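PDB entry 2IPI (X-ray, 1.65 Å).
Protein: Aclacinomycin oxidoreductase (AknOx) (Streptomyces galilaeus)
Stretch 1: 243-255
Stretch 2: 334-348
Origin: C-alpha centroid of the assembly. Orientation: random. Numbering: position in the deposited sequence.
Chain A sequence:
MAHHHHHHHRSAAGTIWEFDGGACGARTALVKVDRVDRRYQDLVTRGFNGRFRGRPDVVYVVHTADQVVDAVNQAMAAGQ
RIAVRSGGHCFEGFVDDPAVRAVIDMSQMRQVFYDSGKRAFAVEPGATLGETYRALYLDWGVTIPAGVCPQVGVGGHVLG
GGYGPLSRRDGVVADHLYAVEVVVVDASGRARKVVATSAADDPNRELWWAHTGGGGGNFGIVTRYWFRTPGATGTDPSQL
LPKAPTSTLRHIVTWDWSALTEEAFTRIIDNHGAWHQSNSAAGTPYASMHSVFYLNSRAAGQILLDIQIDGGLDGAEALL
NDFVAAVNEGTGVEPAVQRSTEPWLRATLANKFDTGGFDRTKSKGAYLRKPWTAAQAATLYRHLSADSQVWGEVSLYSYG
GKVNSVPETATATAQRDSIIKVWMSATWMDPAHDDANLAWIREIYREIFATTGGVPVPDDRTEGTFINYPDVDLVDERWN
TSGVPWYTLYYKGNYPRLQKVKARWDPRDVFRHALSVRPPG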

# COMPACT_ATOMS: atom_id res chain seq x y z
N LYS A 243 -20.16 0.64 6.35
CA LYS A 243 -20.77 1.89 5.98
C LYS A 243 -19.82 3.08 6.16
O LYS A 243 -19.10 3.14 7.15
CB LYS A 243 -22.01 2.16 6.84
CG LYS A 243 -23.25 2.34 5.98
CD LYS A 243 -23.76 0.98 5.53
CE LYS A 243 -24.96 0.56 6.37
NZ LYS A 243 -26.23 0.96 5.68
N ALA A 244 -19.85 4.00 5.20
CA ALA A 244 -19.01 5.19 5.28
C ALA A 244 -19.32 5.98 6.54
O ALA A 244 -20.44 5.93 7.04
CB ALA A 244 -19.17 6.07 4.04
N PRO A 245 -18.32 6.69 7.07
CA PRO A 245 -18.52 7.58 8.21
C PRO A 245 -19.52 8.68 7.88
O PRO A 245 -19.70 9.03 6.72
CB PRO A 245 -17.14 8.23 8.42
CG PRO A 245 -16.22 7.17 7.92
CD PRO A 245 -16.91 6.67 6.65
N THR A 246 -20.15 9.21 8.92
CA THR A 246 -21.09 10.32 8.79
C THR A 246 -20.44 11.52 8.12
O THR A 246 -20.97 12.20 7.25
CB THR A 246 -21.63 10.74 10.17
OG1 THR A 246 -22.33 9.67 10.78
CG2 THR A 246 -22.62 11.89 9.97
N SER A 247 -19.21 11.76 8.56
CA SER A 247 -18.37 12.85 8.08
C SER A 247 -16.93 12.64 8.54
O SER A 247 -16.67 11.71 9.31
CB SER A 247 -18.88 14.20 8.61
OG SER A 247 -18.98 14.12 10.03
N THR A 248 -16.03 13.49 8.10
CA THR A 248 -14.63 13.44 8.49
C THR A 248 -14.23 14.71 9.23
O THR A 248 -14.15 15.79 8.62
CB THR A 248 -13.69 13.29 7.27
OG1 THR A 248 -13.96 12.07 6.56
CG2 THR A 248 -12.23 13.22 7.70
N LEU A 249 -13.94 14.59 10.52
CA LEU A 249 -13.39 15.68 11.31
C LEU A 249 -11.85 15.63 11.26
O LEU A 249 -11.27 14.60 11.59
CB LEU A 249 -13.86 15.62 12.76
CG LEU A 249 -13.10 16.45 13.79
CD1 LEU A 249 -12.96 17.91 13.36
CD2 LEU A 249 -13.79 16.38 15.15
N ARG A 250 -11.22 16.73 10.87
CA ARG A 250 -9.77 16.76 10.74
C ARG A 250 -9.10 17.83 11.60
O ARG A 250 -9.55 18.98 11.69
CB ARG A 250 -9.40 17.01 9.27
CG ARG A 250 -7.98 16.57 8.94
CD ARG A 250 -7.64 16.90 7.49
NE ARG A 250 -8.53 16.21 6.55
CZ ARG A 250 -8.34 14.98 6.11
NH1 ARG A 250 -7.30 14.25 6.49
NH2 ARG A 250 -9.22 14.45 5.25
N HIS A 251 -7.99 17.45 12.23
CA HIS A 251 -7.07 18.39 12.85
C HIS A 251 -5.70 18.23 12.19
O HIS A 251 -5.15 17.12 12.19
CB HIS A 251 -6.85 18.21 14.35
CG HIS A 251 -8.05 18.31 15.23
ND1 HIS A 251 -7.97 18.35 16.60
CD2 HIS A 251 -9.36 18.38 14.93
CE1 HIS A 251 -9.19 18.43 17.11
NE2 HIS A 251 -10.06 18.45 16.11
N ILE A 252 -5.16 19.30 11.64
CA ILE A 252 -3.75 19.35 11.26
C ILE A 252 -2.99 20.20 12.28
O ILE A 252 -3.30 21.38 12.45
CB ILE A 252 -3.55 19.89 9.84
CG1 ILE A 252 -2.10 20.27 9.53
CG2 ILE A 252 -4.49 21.04 9.54
CD1 ILE A 252 -1.91 21.54 8.74
N VAL A 253 -2.07 19.55 12.95
CA VAL A 253 -1.19 20.06 13.99
C VAL A 253 0.21 20.24 13.42
O VAL A 253 0.80 19.29 12.91
CB VAL A 253 -1.15 19.08 15.18
CG1 VAL A 253 -0.44 19.67 16.39
CG2 VAL A 253 -2.56 18.65 15.56
N THR A 254 0.78 21.44 13.48
CA THR A 254 2.10 21.69 12.90
C THR A 254 3.06 22.33 13.89
O THR A 254 2.68 23.23 14.65
CB THR A 254 2.00 22.60 11.67
OG1 THR A 254 1.98 21.81 10.47
CG2 THR A 254 3.23 23.49 11.59
N TRP A 255 4.31 21.88 13.88
CA TRP A 255 5.36 22.38 14.75
C TRP A 255 6.52 22.92 13.93
O TRP A 255 7.12 22.15 13.15
CB TRP A 255 5.85 21.29 15.68
CG TRP A 255 4.96 20.76 16.75
CD1 TRP A 255 4.83 21.22 18.03
CD2 TRP A 255 4.07 19.64 16.65
NE1 TRP A 255 3.91 20.48 18.73
CE2 TRP A 255 3.43 19.49 17.90
CE3 TRP A 255 3.75 18.74 15.63
CZ2 TRP A 255 2.49 18.50 18.15
CZ3 TRP A 255 2.81 17.76 15.89
CH2 TRP A 255 2.18 17.63 17.13
N GLU A 334 4.54 24.83 21.53
CA GLU A 334 3.11 24.66 21.34
C GLU A 334 2.69 24.78 19.87
O GLU A 334 3.03 25.74 19.19
CB GLU A 334 2.33 25.68 22.18
CG GLU A 334 0.93 25.92 21.66
CD GLU A 334 -0.17 25.21 22.44
OE1 GLU A 334 -1.27 25.79 22.55
OE2 GLU A 334 0.10 24.10 22.94
N PRO A 335 2.00 23.75 19.40
CA PRO A 335 1.69 23.63 17.98
C PRO A 335 0.53 24.52 17.53
O PRO A 335 -0.22 25.01 18.38
CB PRO A 335 1.26 22.16 17.85
CG PRO A 335 0.66 21.85 19.18
CD PRO A 335 1.47 22.62 20.19
N ALA A 336 0.42 24.66 16.22
CA ALA A 336 -0.76 25.20 15.58
C ALA A 336 -1.77 24.08 15.33
O ALA A 336 -1.42 22.90 15.18
CB ALA A 336 -0.43 25.93 14.29
N VAL A 337 -3.04 24.46 15.29
CA VAL A 337 -4.10 23.47 15.07
C VAL A 337 -5.11 23.99 14.07
O VAL A 337 -5.72 25.04 14.30
CB VAL A 337 -4.85 23.10 16.36
CG1 VAL A 337 -5.72 21.87 16.09
CG2 VAL A 337 -3.90 22.85 17.52
N GLN A 338 -5.30 23.29 12.97
CA GLN A 338 -6.36 23.61 12.02
C GLN A 338 -7.40 22.50 12.05
O GLN A 338 -7.08 21.33 11.92
CB GLN A 338 -5.79 23.87 10.63
CG GLN A 338 -4.99 25.17 10.62
CD GLN A 338 -3.69 25.13 9.85
OE1 GLN A 338 -3.59 25.62 8.72
NE2 GLN A 338 -2.65 24.54 10.44
N ARG A 339 -8.65 22.92 12.25
CA ARG A 339 -9.76 21.99 12.38
C ARG A 339 -10.77 22.18 11.25
O ARG A 339 -10.94 23.26 10.69
CB ARG A 339 -10.46 22.14 13.73
CG ARG A 339 -9.51 22.14 14.94
CD ARG A 339 -10.28 22.68 16.14
NE ARG A 339 -9.75 22.18 17.40
CZ ARG A 339 -8.89 22.86 18.15
NH1 ARG A 339 -8.48 24.06 17.76
NH2 ARG A 339 -8.47 22.33 19.29
N SER A 340 -11.44 21.09 10.89
CA SER A 340 -12.45 21.18 9.84
C SER A 340 -13.31 19.92 9.83
O SER A 340 -12.81 18.83 10.12
CB SER A 340 -11.81 21.41 8.47
OG SER A 340 -10.68 20.57 8.28
N THR A 341 -14.59 20.10 9.50
CA THR A 341 -15.48 18.95 9.34
C THR A 341 -16.08 18.99 7.93
O THR A 341 -16.76 19.95 7.56
CB THR A 341 -16.60 18.87 10.37
OG1 THR A 341 -17.58 17.91 9.93
CG2 THR A 341 -17.35 20.19 10.46
N GLU A 342 -15.77 17.94 7.17
CA GLU A 342 -16.18 17.85 5.78
C GLU A 342 -16.93 16.56 5.48
O GLU A 342 -16.84 15.60 6.23
CB GLU A 342 -14.91 17.98 4.91
CG GLU A 342 -14.47 19.43 4.78
CD GLU A 342 -14.97 20.15 3.54
OE1 GLU A 342 -16.18 20.26 3.27
OE2 GLU A 342 -14.12 20.69 2.79
N PRO A 343 -17.68 16.53 4.40
CA PRO A 343 -18.37 15.29 4.03
C PRO A 343 -17.35 14.20 3.74
O PRO A 343 -16.29 14.46 3.15
CB PRO A 343 -19.16 15.67 2.78
CG PRO A 343 -19.23 17.16 2.79
CD PRO A 343 -17.96 17.62 3.46
N TRP A 344 -17.68 12.98 4.18
CA TRP A 344 -16.75 11.87 4.01
C TRP A 344 -16.26 11.71 2.58
O TRP A 344 -15.04 11.54 2.37
CB TRP A 344 -17.38 10.55 4.51
CG TRP A 344 -16.37 9.44 4.35
CD1 TRP A 344 -15.31 9.13 5.15
CD2 TRP A 344 -16.35 8.50 3.27
NE1 TRP A 344 -14.64 8.05 4.65
CE2 TRP A 344 -15.25 7.64 3.49
CE3 TRP A 344 -17.17 8.32 2.15
CZ2 TRP A 344 -14.96 6.60 2.61
CZ3 TRP A 344 -16.88 7.29 1.28
CH2 TRP A 344 -15.78 6.45 1.52
N LEU A 345 -17.11 11.73 1.56
CA LEU A 345 -16.58 11.50 0.21
C LEU A 345 -15.70 12.65 -0.25
O LEU A 345 -14.63 12.48 -0.81
CB LEU A 345 -17.69 11.25 -0.82
CG LEU A 345 -17.09 10.91 -2.21
CD1 LEU A 345 -16.48 9.51 -2.16
CD2 LEU A 345 -18.12 11.01 -3.32
N ARG A 346 -16.17 13.87 -0.00
CA ARG A 346 -15.40 15.05 -0.40
C ARG A 346 -14.01 15.01 0.20
O ARG A 346 -13.01 15.21 -0.50
CB ARG A 346 -16.15 16.32 0.04
CG ARG A 346 -15.30 17.58 0.07
CD ARG A 346 -16.06 18.85 -0.21
NE ARG A 346 -15.55 19.57 -1.37
CZ ARG A 346 -15.78 20.84 -1.68
NH1 ARG A 346 -16.53 21.63 -0.92
NH2 ARG A 346 -15.25 21.36 -2.78
N ALA A 347 -13.94 14.75 1.50
CA ALA A 347 -12.65 14.72 2.19
C ALA A 347 -11.75 13.63 1.61
O ALA A 347 -10.56 13.82 1.40
CB ALA A 347 -12.89 14.54 3.68
N THR A 348 -12.38 12.49 1.35
CA THR A 348 -11.82 11.28 0.78
C THR A 348 -11.24 11.48 -0.62
O THR A 348 -10.26 10.81 -0.96
CB THR A 348 -12.91 10.18 0.69
OG1 THR A 348 -13.46 9.92 1.99
CG2 THR A 348 -12.31 8.87 0.20
O HOH W 1 -20.48 13.21 5.02
O HOH W 2 -1.33 23.56 12.30

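Strands 248-255 and 336-342 run antiparallel, their axes inclined at 165° and approaching to 4.5 Å. Four hydrogen-bonded pairs, Thr248 with Glu342, Arg250 with Ser340, Ile252 with Gln338 and Thr254 with Ala336, fix the register, each bonded in both directions. The bonds include Thr248 N to Glu342 O at 2.9 Å (N-H...O 179°), Arg250 N to Ser340 O at 2.7 Å and Gln338 N to Ile252 O at 2.8 Å; the Thr254 pair is longer, 3.1 Å for both Thr254 N to Ala336 O and Ala336 N to Thr254 O. Between these rungs, alpha carbons approach carbonyls, as in His251 CA to Gln338 O at 3.1 Å (angle at H 148°).

Side chains alternate between the two faces. On the face carrying Leu249, His251 and Val253, Arg339 CG lies 4.0 Å from the centroid of the His251 ring, 18° off its normal, so the aliphatic part of the arginine covers the imidazole. On the other face, Ile252 CG2 meets Gln338 CB at 3.3 Å, methyl against methylene.

Prolines and tryptophans pack beyond these pairs. Pro335 CB sits 3.5 Å from the centroid of the five-membered ring of Trp255 and 3.3 Å from Val253 CG1; its compact ring fits against both. Trp255 NE1 is buried without a polar partner. At the opposite end, Trp344 loses 102 Å² to stretch 1. Pro245 CD lies 3.4 Å from the centroid of its five-membered ring and Ala244 CB 3.8 Å from that of its six-membered ring, 16° and 20° off the normals; the broad indole accommodates both. Nearby, Thr248 CB contacts Ala347 CB at 3.9 Å. Water 1 bridges the backbones, donating to Thr246 O (2.5 Å from its oxygen) and accepting from Trp344 N (2.9 Å). Altogether 1004 Å² is buried, summed over both stretches.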